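Local atomic coordinates of adenosine deaminase (Burkholderia ambifaria, PDB entry 4GXW), a protein that binds a zinc ion and probably removes the amino group of an adenine-type substrate by hydrolysis. Residues A[113-118]-A[152-157]; A[210-215]-A[338-343]; A[327-332]-A[356-361]. All coordinates share one frame; numbering follows the deposited sequence.

Contact 1: A[113-118]-A[152-157]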
loop_
_atom_site.group_PDB
_atom_site.type_symbol
_atom_site.label_atom_id
_atom_site.label_comp_id
_atom_site.label_asym_id
_atom_site.label_seq_id
_atom_site.Cartn_x
_atom_site.Cartn_y
_atom_site.Cartn_z
ATOM N N ALA A 113 -7.555 4.948 5.176
ATOM C CA ALA A 113 -6.560 4.661 4.140
ATOM C C ALA A 113 -5.448 5.702 4.160
ATOM O O ALA A 113 -5.717 6.904 4.132
ATOM C CB ALA A 113 -7.208 4.632 2.753
ATOM N N GLU A 114 -4.199 5.245 4.191
ATOM C CA GLU A 114 -3.055 6.140 4.058
ATOM C C GLU A 114 -2.381 5.767 2.754
ATOM O O GLU A 114 -2.022 4.600 2.556
ATOM C CB GLU A 114 -2.112 5.982 5.256
ATOM C CG GLU A 114 -2.863 6.103 6.577
ATOM C CD GLU A 114 -1.984 6.062 7.808
ATOM O OE1 GLU A 114 -0.741 6.038 7.683
ATOM O OE2 GLU A 114 -2.551 6.056 8.922
ATOM N N PHE A 115 -2.241 6.741 1.856
ATOM C CA PHE A 115 -1.799 6.454 0.492
ATOM C C PHE A 115 -0.647 7.338 0.031
ATOM O O PHE A 115 -0.495 8.475 0.494
ATOM C CB PHE A 115 -2.983 6.481 -0.491
ATOM C CG PHE A 115 -3.675 7.818 -0.603
ATOM C CD1 PHE A 115 -4.692 8.176 0.273
ATOM C CD2 PHE A 115 -3.323 8.711 -1.601
ATOM C CE1 PHE A 115 -5.345 9.413 0.146
ATOM C CE2 PHE A 115 -3.970 9.932 -1.728
ATOM C CZ PHE A 115 -4.972 10.287 -0.846
ATOM N N PHE A 116 0.167 6.783 -0.867
ATOM C CA PHE A 116 1.397 7.406 -1.348
ATOM C C PHE A 116 1.178 8.215 -2.630
ATOM O O PHE A 116 0.467 7.781 -3.543
ATOM C CB PHE A 116 2.441 6.332 -1.663
ATOM C CG PHE A 116 2.838 5.464 -0.488
ATOM C CD1 PHE A 116 3.189 6.015 0.734
ATOM C CD2 PHE A 116 2.848 4.080 -0.613
ATOM C CE1 PHE A 116 3.561 5.198 1.803
ATOM C CE2 PHE A 116 3.224 3.266 0.459
ATOM C CZ PHE A 116 3.576 3.837 1.665
ATOM N N TRP A 117 1.832 9.373 -2.705
ATOM C CA TRP A 117 1.825 10.207 -3.906
ATOM C C TRP A 117 3.219 10.790 -4.046
ATOM O O TRP A 117 3.777 11.270 -3.058
ATOM C CB TRP A 117 0.801 11.336 -3.762
ATOM C CG TRP A 117 1.033 12.531 -4.658
ATOM C CD1 TRP A 117 1.075 12.545 -6.032
ATOM C CD2 TRP A 117 1.241 13.889 -4.243
ATOM N NE1 TRP A 117 1.299 13.834 -6.488
ATOM C CE2 TRP A 117 1.389 14.672 -5.406
ATOM C CE3 TRP A 117 1.290 14.519 -2.993
ATOM C CZ2 TRP A 117 1.619 16.044 -5.354
ATOM C CZ3 TRP A 117 1.502 15.878 -2.945
ATOM C CH2 TRP A 117 1.662 16.627 -4.118
ATOM N N ASN A 118 3.791 10.735 -5.250
ATOM C CA ASN A 118 5.114 11.321 -5.496
ATOM C C ASN A 118 5.024 12.749 -6.030
ATOM O O ASN A 118 4.723 12.970 -7.202
ATOM C CB ASN A 118 5.922 10.480 -6.486
ATOM C CG ASN A 118 6.078 9.044 -6.058
ATOM O OD1 ASN A 118 5.326 8.175 -6.514
ATOM N ND2 ASN A 118 7.071 8.769 -5.201
ATOM N N ALA A 152 -8.716 9.302 5.877
ATOM C CA ALA A 152 -7.513 9.121 5.067
ATOM C C ALA A 152 -6.372 10.028 5.486
ATOM O O ALA A 152 -6.594 11.097 6.069
ATOM C CB ALA A 152 -7.831 9.331 3.579
ATOM N N ARG A 153 -5.148 9.584 5.201
ATOM C CA ARG A 153 -3.971 10.447 5.265
ATOM C C ARG A 153 -3.199 10.354 3.960
ATOM O O ARG A 153 -3.159 9.296 3.320
ATOM C CB ARG A 153 -3.043 10.051 6.415
ATOM C CG ARG A 153 -3.681 10.069 7.794
ATOM C CD ARG A 153 -4.034 11.482 8.232
ATOM N NE ARG A 153 -4.587 11.507 9.587
ATOM C CZ ARG A 153 -5.861 11.262 9.886
ATOM N NH1 ARG A 153 -6.738 10.977 8.931
ATOM N NH2 ARG A 153 -6.261 11.307 11.150
ATOM N N LEU A 154 -2.571 11.464 3.590
ATOM C CA LEU A 154 -1.709 11.547 2.418
ATOM C C LEU A 154 -0.251 11.458 2.855
ATOM O O LEU A 154 0.160 12.119 3.813
ATOM C CB LEU A 154 -1.944 12.873 1.701
ATOM C CG LEU A 154 -1.084 13.178 0.474
ATOM C CD1 LEU A 154 -1.295 12.102 -0.587
ATOM C CD2 LEU A 154 -1.437 14.558 -0.066
ATOM N N ILE A 155 0.522 10.644 2.142
ATOM C CA ILE A 155 1.935 10.435 2.439
ATOM C C ILE A 155 2.747 10.783 1.193
ATOM O O ILE A 155 2.987 9.933 0.329
ATOM C CB ILE A 155 2.216 8.983 2.897
ATOM C CG1 ILE A 155 1.334 8.611 4.095
ATOM C CG2 ILE A 155 3.696 8.797 3.236
ATOM C CD1 ILE A 155 1.450 7.141 4.518
ATOM N N PRO A 156 3.168 12.054 1.077
ATOM C CA PRO A 156 4.060 12.434 -0.022
ATOM C C PRO A 156 5.307 11.563 0.052
ATOM O O PRO A 156 5.872 11.374 1.138
ATOM C CB PRO A 156 4.358 13.908 0.266
ATOM C CG PRO A 156 3.156 14.376 1.053
ATOM C CD PRO A 156 2.796 13.201 1.925
ATOM N N SER A 157 5.736 11.036 -1.090
ATOM C CA SER A 157 6.774 10.018 -1.094
ATOM C C SER A 157 7.924 10.371 -2.014
ATOM O O SER A 157 7.730 10.828 -3.147
ATOM C CB SER A 157 6.187 8.663 -1.479
ATOM O OG SER A 157 5.240 8.245 -0.505
#

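Contact 2: A[210-215]-A[338-343]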
loop_
_atom_site.group_PDB
_atom_site.type_symbol
_atom_site.label_atom_id
_atom_site.label_comp_id
_atom_site.label_asym_id
_atom_site.label_seq_id
_atom_site.Cartn_x
_atom_site.Cartn_y
_atom_site.Cartn_z
ATOM N N GLY A 210 8.177 17.370 12.542
ATOM C CA GLY A 210 7.075 16.722 13.237
ATOM C C GLY A 210 6.334 15.669 12.434
ATOM O O GLY A 210 5.296 15.174 12.874
ATOM N N PHE A 211 6.856 15.312 11.266
ATOM C CA PHE A 211 6.200 14.307 10.435
ATOM C C PHE A 211 6.606 12.894 10.813
ATOM O O PHE A 211 7.731 12.655 11.260
ATOM C CB PHE A 211 6.507 14.565 8.956
ATOM C CG PHE A 211 5.879 15.822 8.425
ATOM C CD1 PHE A 211 4.498 15.925 8.309
ATOM C CD2 PHE A 211 6.662 16.909 8.061
ATOM C CE1 PHE A 211 3.914 17.097 7.834
ATOM C CE2 PHE A 211 6.084 18.080 7.584
ATOM C CZ PHE A 211 4.712 18.176 7.477
ATOM N N ARG A 212 5.681 11.957 10.624
ATOM C CA ARG A 212 6.024 10.540 10.693
ATOM C C ARG A 212 6.712 10.127 9.402
ATOM O O ARG A 212 6.660 10.857 8.398
ATOM C CB ARG A 212 4.783 9.688 10.929
ATOM C CG ARG A 212 4.215 9.825 12.337
ATOM C CD ARG A 212 2.944 9.047 12.396
ATOM N NE ARG A 212 2.401 8.755 13.716
ATOM C CZ ARG A 212 1.274 9.280 14.182
ATOM N NH1 ARG A 212 0.594 10.151 13.451
ATOM N NH2 ARG A 212 0.833 8.944 15.386
ATOM N N THR A 213 7.398 8.988 9.424
ATOM C CA THR A 213 8.075 8.509 8.235
ATOM C C THR A 213 7.929 7.001 8.076
ATOM O O THR A 213 7.818 6.250 9.049
ATOM C CB THR A 213 9.594 8.889 8.202
ATOM O OG1 THR A 213 10.330 8.084 9.117
ATOM C CG2 THR A 213 9.852 10.367 8.495
ATOM N N THR A 214 7.953 6.581 6.825
ATOM C CA THR A 214 7.964 5.172 6.462
ATOM C C THR A 214 8.924 5.014 5.282
ATOM O O THR A 214 9.402 6.010 4.733
ATOM C CB THR A 214 6.545 4.640 6.132
ATOM O OG1 THR A 214 6.594 3.218 5.932
ATOM C CG2 THR A 214 5.964 5.326 4.904
ATOM N N ALA A 215 9.235 3.781 4.904
ATOM C CA ALA A 215 10.152 3.547 3.785
ATOM C C ALA A 215 9.970 2.174 3.175
ATOM O O ALA A 215 9.865 1.187 3.904
ATOM C CB ALA A 215 11.611 3.704 4.244
ATOM N N GLY A 338 -0.159 0.202 13.497
ATOM C CA GLY A 338 0.715 0.875 12.552
ATOM C C GLY A 338 0.190 2.184 11.990
ATOM O O GLY A 338 0.959 2.960 11.436
ATOM N N ALA A 339 -1.108 2.436 12.126
ATOM C CA ALA A 339 -1.721 3.621 11.534
ATOM C C ALA A 339 -1.203 4.919 12.146
ATOM O O ALA A 339 -0.813 4.976 13.315
ATOM C CB ALA A 339 -3.245 3.542 11.637
ATOM N N TRP A 340 -1.233 5.970 11.339
ATOM C CA TRP A 340 -0.761 7.276 11.761
ATOM C C TRP A 340 -1.930 8.111 12.271
ATOM O O TRP A 340 -2.322 9.117 11.680
ATOM C CB TRP A 340 -0.005 7.945 10.615
ATOM C CG TRP A 340 1.331 7.287 10.375
ATOM C CD1 TRP A 340 1.914 6.300 11.138
ATOM C CD2 TRP A 340 2.253 7.567 9.314
ATOM N NE1 TRP A 340 3.144 5.964 10.612
ATOM C CE2 TRP A 340 3.369 6.717 9.491
ATOM C CE3 TRP A 340 2.236 8.435 8.222
ATOM C CZ2 TRP A 340 4.467 6.732 8.626
ATOM C CZ3 TRP A 340 3.323 8.449 7.369
ATOM C CH2 TRP A 340 4.422 7.607 7.578
ATOM N N VAL A 341 -2.495 7.641 13.380
ATOM C CA VAL A 341 -3.584 8.319 14.072
ATOM C C VAL A 341 -3.234 8.348 15.551
ATOM O O VAL A 341 -2.290 7.673 15.976
ATOM C CB VAL A 341 -4.948 7.609 13.869
ATOM C CG1 VAL A 341 -5.351 7.628 12.405
ATOM C CG2 VAL A 341 -4.921 6.168 14.406
ATOM N N ASP A 342 -3.980 9.111 16.345
ATOM C CA ASP A 342 -3.612 9.210 17.760
ATOM C C ASP A 342 -4.024 7.987 18.588
ATOM O O ASP A 342 -4.788 7.125 18.121
ATOM C CB ASP A 342 -4.077 10.527 18.405
ATOM C CG ASP A 342 -5.588 10.692 18.416
ATOM O OD1 ASP A 342 -6.323 9.688 18.341
ATOM O OD2 ASP A 342 -6.048 11.849 18.529
ATOM N N ASP A 343 -3.508 7.917 19.812
ATOM C CA ASP A 343 -3.735 6.763 20.675
ATOM C C ASP A 343 -5.213 6.537 20.987
ATOM O O ASP A 343 -5.657 5.389 21.079
ATOM C CB ASP A 343 -2.945 6.894 21.979
ATOM C CG ASP A 343 -1.452 6.796 21.767
ATOM O OD1 ASP A 343 -1.030 6.338 20.685
ATOM O OD2 ASP A 343 -0.699 7.171 22.687
#

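Contact 3: A[327-332]-A[356-361]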
loop_
_atom_site.group_PDB
_atom_site.type_symbol
_atom_site.label_atom_id
_atom_site.label_comp_id
_atom_site.label_asym_id
_atom_site.label_seq_id
_atom_site.Cartn_x
_atom_site.Cartn_y
_atom_site.Cartn_z
ATOM N N ASP A 327 -4.948 -15.573 12.828
ATOM C CA ASP A 327 -3.855 -14.760 12.292
ATOM C C ASP A 327 -4.373 -13.465 11.667
ATOM O O ASP A 327 -3.792 -12.394 11.860
ATOM C CB ASP A 327 -3.057 -15.529 11.230
ATOM C CG ASP A 327 -2.243 -16.666 11.802
ATOM O OD1 ASP A 327 -1.752 -16.553 12.951
ATOM O OD2 ASP A 327 -2.072 -17.679 11.082
ATOM N N LEU A 328 -5.454 -13.566 10.899
ATOM C CA LEU A 328 -6.051 -12.383 10.271
ATOM C C LEU A 328 -6.537 -11.366 11.313
ATOM O O LEU A 328 -6.396 -10.163 11.107
ATOM C CB LEU A 328 -7.175 -12.767 9.297
ATOM C CG LEU A 328 -6.764 -12.951 7.826
ATOM C CD1 LEU A 328 -5.592 -13.917 7.672
ATOM C CD2 LEU A 328 -7.957 -13.400 6.981
ATOM N N LYS A 329 -7.076 -11.835 12.435
ATOM C CA LYS A 329 -7.450 -10.909 13.497
ATOM C C LYS A 329 -6.229 -10.123 13.989
ATOM O O LYS A 329 -6.297 -8.906 14.197
ATOM C CB LYS A 329 -8.116 -11.645 14.665
ATOM C CG LYS A 329 -8.731 -10.708 15.701
ATOM C CD LYS A 329 -9.393 -11.458 16.837
ATOM C CE LYS A 329 -9.976 -10.490 17.864
ATOM N NZ LYS A 329 -10.671 -11.225 18.958
ATOM N N GLN A 330 -5.108 -10.819 14.165
ATOM C CA GLN A 330 -3.871 -10.156 14.554
ATOM C C GLN A 330 -3.408 -9.157 13.495
ATOM O O GLN A 330 -2.960 -8.066 13.835
ATOM C CB GLN A 330 -2.774 -11.170 14.881
ATOM C CG GLN A 330 -3.057 -11.968 16.143
ATOM C CD GLN A 330 -3.438 -11.080 17.315
ATOM O OE1 GLN A 330 -2.715 -10.145 17.659
ATOM N NE2 GLN A 330 -4.591 -11.362 17.927
ATOM N N PHE A 331 -3.521 -9.516 12.217
ATOM C CA PHE A 331 -3.145 -8.579 11.162
ATOM C C PHE A 331 -4.000 -7.306 11.213
ATOM O O PHE A 331 -3.494 -6.212 10.970
ATOM C CB PHE A 331 -3.284 -9.198 9.766
ATOM C CG PHE A 331 -2.414 -10.401 9.516
ATOM C CD1 PHE A 331 -1.281 -10.670 10.278
ATOM C CD2 PHE A 331 -2.755 -11.279 8.504
ATOM C CE1 PHE A 331 -0.499 -11.784 10.015
ATOM C CE2 PHE A 331 -1.984 -12.397 8.242
ATOM C CZ PHE A 331 -0.860 -12.658 9.003
ATOM N N MET A 332 -5.289 -7.461 11.500
ATOM C CA MET A 332 -6.179 -6.317 11.686
ATOM C C MET A 332 -5.686 -5.420 12.822
ATOM O O MET A 332 -5.593 -4.195 12.674
ATOM C CB MET A 332 -7.612 -6.786 11.977
ATOM C CG MET A 332 -8.570 -5.622 12.192
ATOM S SD MET A 332 -10.223 -6.136 12.689
ATOM C CE MET A 332 -9.921 -6.655 14.370
ATOM N N GLU A 356 -16.356 -6.815 16.408
ATOM C CA GLU A 356 -16.942 -6.936 15.072
ATOM C C GLU A 356 -16.340 -8.125 14.345
ATOM O O GLU A 356 -17.059 -8.920 13.730
ATOM C CB GLU A 356 -16.692 -5.693 14.220
ATOM C CG GLU A 356 -17.562 -4.493 14.514
ATOM C CD GLU A 356 -17.408 -3.421 13.456
ATOM O OE1 GLU A 356 -17.972 -3.584 12.347
ATOM O OE2 GLU A 356 -16.701 -2.418 13.714
ATOM N N PHE A 357 -15.014 -8.230 14.392
ATOM C CA PHE A 357 -14.321 -9.354 13.775
ATOM C C PHE A 357 -14.835 -10.680 14.334
ATOM O O PHE A 357 -15.110 -11.619 13.578
ATOM C CB PHE A 357 -12.806 -9.239 14.012
ATOM C CG PHE A 357 -11.991 -10.308 13.327
ATOM C CD1 PHE A 357 -11.920 -11.598 13.838
ATOM C CD2 PHE A 357 -11.273 -10.009 12.179
ATOM C CE1 PHE A 357 -11.174 -12.575 13.198
ATOM C CE2 PHE A 357 -10.520 -10.981 11.532
ATOM C CZ PHE A 357 -10.469 -12.263 12.048
ATOM N N ASP A 358 -14.944 -10.755 15.656
ATOM C CA ASP A 358 -15.399 -11.974 16.318
ATOM C C ASP A 358 -16.768 -12.410 15.803
ATOM O O ASP A 358 -16.998 -13.596 15.558
ATOM C CB ASP A 358 -15.448 -11.793 17.841
ATOM C CG ASP A 358 -14.072 -11.652 18.474
ATOM O OD1 ASP A 358 -13.057 -12.018 17.839
ATOM O OD2 ASP A 358 -14.020 -11.177 19.633
ATOM N N MET A 359 -17.681 -11.454 15.641
ATOM C CA MET A 359 -18.994 -11.777 15.094
ATOM C C MET A 359 -18.912 -12.269 13.648
ATOM O O MET A 359 -19.593 -13.230 13.288
ATOM C CB MET A 359 -19.950 -10.589 15.195
ATOM C CG MET A 359 -20.551 -10.421 16.581
ATOM S SD MET A 359 -21.894 -9.230 16.635
ATOM C CE MET A 359 -23.142 -10.057 15.651
ATOM N N LEU A 360 -18.078 -11.632 12.831
ATOM C CA LEU A 360 -17.927 -12.056 11.444
ATOM C C LEU A 360 -17.371 -13.474 11.360
ATOM O O LEU A 360 -17.793 -14.254 10.508
ATOM C CB LEU A 360 -17.039 -11.070 10.677
ATOM C CG LEU A 360 -17.643 -9.671 10.491
ATOM C CD1 LEU A 360 -16.652 -8.744 9.794
ATOM C CD2 LEU A 360 -18.967 -9.737 9.715
ATOM N N ALA A 361 -16.441 -13.812 12.253
ATOM C CA ALA A 361 -15.897 -15.168 12.310
ATOM C C ALA A 361 -16.968 -16.206 12.668
ATOM O O ALA A 361 -17.029 -17.281 12.061
ATOM C CB ALA A 361 -14.730 -15.238 13.280
#

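Contact 1: A[113-118]-A[152-157]
Phe115 and Leu154 meet side chain to side chain on two adjacent parallel strands of an amidohydrolase TIM barrel. Phe115 holds CG in the crowded position between its backbone N and carbonyl carbon, chi1 62°. Leu154 CD1 approaches the Phe115 ring obliquely and lies 3.6 Å from its CE2. Ala152 CB comes to the edge of the same ring. Both Leu154 methyls also reach Trp117: CD1 touches its CB at 3.9 Å, and CD2 lies near its CE3.

Glu114, Phe116, Arg153 and Ile155 occupy the other face. Phe116 and Ile155 lie side by side and point the same way. Ile155 CG2 is at the rim of the Phe116 ring, 3.8 Å from CD1. Ile155 CD1 turns to Glu114 and packs on its CB at 3.8 Å. The Glu114 chain is extended beyond CG, and its carboxylate is gripped by His112, Arg238 and Trp340 N. Arg153 instead bends at chi2, -67°. Its NH1 bonds back to its neighbour, Ala152 O, at 2.9 Å.

Backbone bonds join the strands at regular intervals, as in Ile155 N to Phe115 O at 2.9 Å. Beyond the strand end, Asn118 ND2 donates to Ser157 O at 3.0 Å from above the carbonyl plane. Asp188 OD1 is a second partner of that ND2.

Helices 91-106 and 130-148 pack on the face of Ala152, Leu154 and Trp117. On the inner face Phe116 meets the zinc ligands His35, His37 and His216. Strands 31-33 and 184-188 flank the pair on either side.

Contact 2: A[210-215]-A[338-343]
Arg212, at the start of strand 212-217, faces Trp340 in the loop between two helices, with their CA atoms 7.6 Å apart and Trp340 at the centre of an inverse gamma turn. A weak bond from Val341 N to Ala339 O closes that turn.

Arg212 and Trp340 slide past each other in opposite directions. Arg212 CB lies over the centre of the indole face, 3.5 Å above the ring plane. The chain is extended from CG to NE and runs across the ring toward the Trp340 backbone. CD also lies over the five-membered ring, but the model places it closer than carbon can sit, so its exact position is doubtful. The guanidinium comes to rest on the Trp340 main chain and is turned only 11° from the indole plane. Its NH1 is 3.5 Å from Trp340 C.

The far end of the indole meets the strand edge-on. Trp340 CZ2 lies 3.4 Å from Thr213 O, and Thr214 N is in the ring plane beyond CH2. Thr214 adds its methyl: CG2 touches Trp340 CH2 at 3.8 Å. Its hydroxyl OG1 turns elsewhere, to Asp240 OD2. Arg238 makes a cation-pi contact with the indole.

The contact between these segments thus rests mainly on aliphatic packing of Arg212 over the indole face, with the guanidinium over the Trp340 main chain. The indole face takes the CB of Arg212, while its C-H rim turns to the strand backbone. The positive charge of Arg212 would probably add some electrostatic attraction to the nearby backbone carbonyls of Trp340 and Val341.

Contact 3: A[327-332]-A[356-361]
Leu328, Lys329 and Met332 receive Phe357 where two consecutive helices pack as an antiparallel hairpin. The short segments have axes 11.1 Å apart and run at 155° to each other. Phe357 spans much of that gap, and its ring reaches the surface of helix 325-338.

Leu328 comes first along the segment. Its CB lies 4.3 Å from Phe357 CZ, at the tip of the ring. The rest of the Leu328 side chain packs among helices 20-28 and 310-319, so the residue joins this pair to the helices beside it.

Lys329 makes the broadest contact. Its CB sits over one face of the Phe357 ring, 3.7 Å from the centroid, in a CH-pi contact. CG continues across the same ring near CD1. All four side-chain torsions are close to 180°, and this straight chain carries the ammonium past the ring to Asp358. There NZ forms a salt bridge at 2.8 Å with Asp358 OD1, which accepts with its syn lone pair. The aliphatic part of one lysine therefore covers an aromatic ring while its charge is paired at the more exposed margin.

One turn after Leu328 comes Met332. Its sulfur makes a Met-aromatic contact, with SD 5.2 Å from the centroid of the Phe357 ring and oblique to it. The chain is extended as far as SD and then bends at chi3, 73°. The terminal methyl CE ends 3.9 Å from Phe357 CB.

In the fold
Contacts 1 and 2 both reach the same parallel sheet of the barrel, with centres about 11 Å apart. Contact 2 joins strand 212-217 of that sheet to the loop before helix 343-371. The two contacts touch through Trp340, on which Ile155 CD1 packs. Along the chain contact 1 closes before contact 2 opens. Contact 3 is more peripheral, with its centre about 26 Å from that of contact 1 and about 23 Å from that of contact 2. It shares helix 325-338 with contact 2, whose loop 339-342 leads on into helix 343-371. The segments of contacts 2 and 3 alternate in sequence. The C-terminal helices thus pair with each other, while their connecting loop packs against the zinc-bearing barrel.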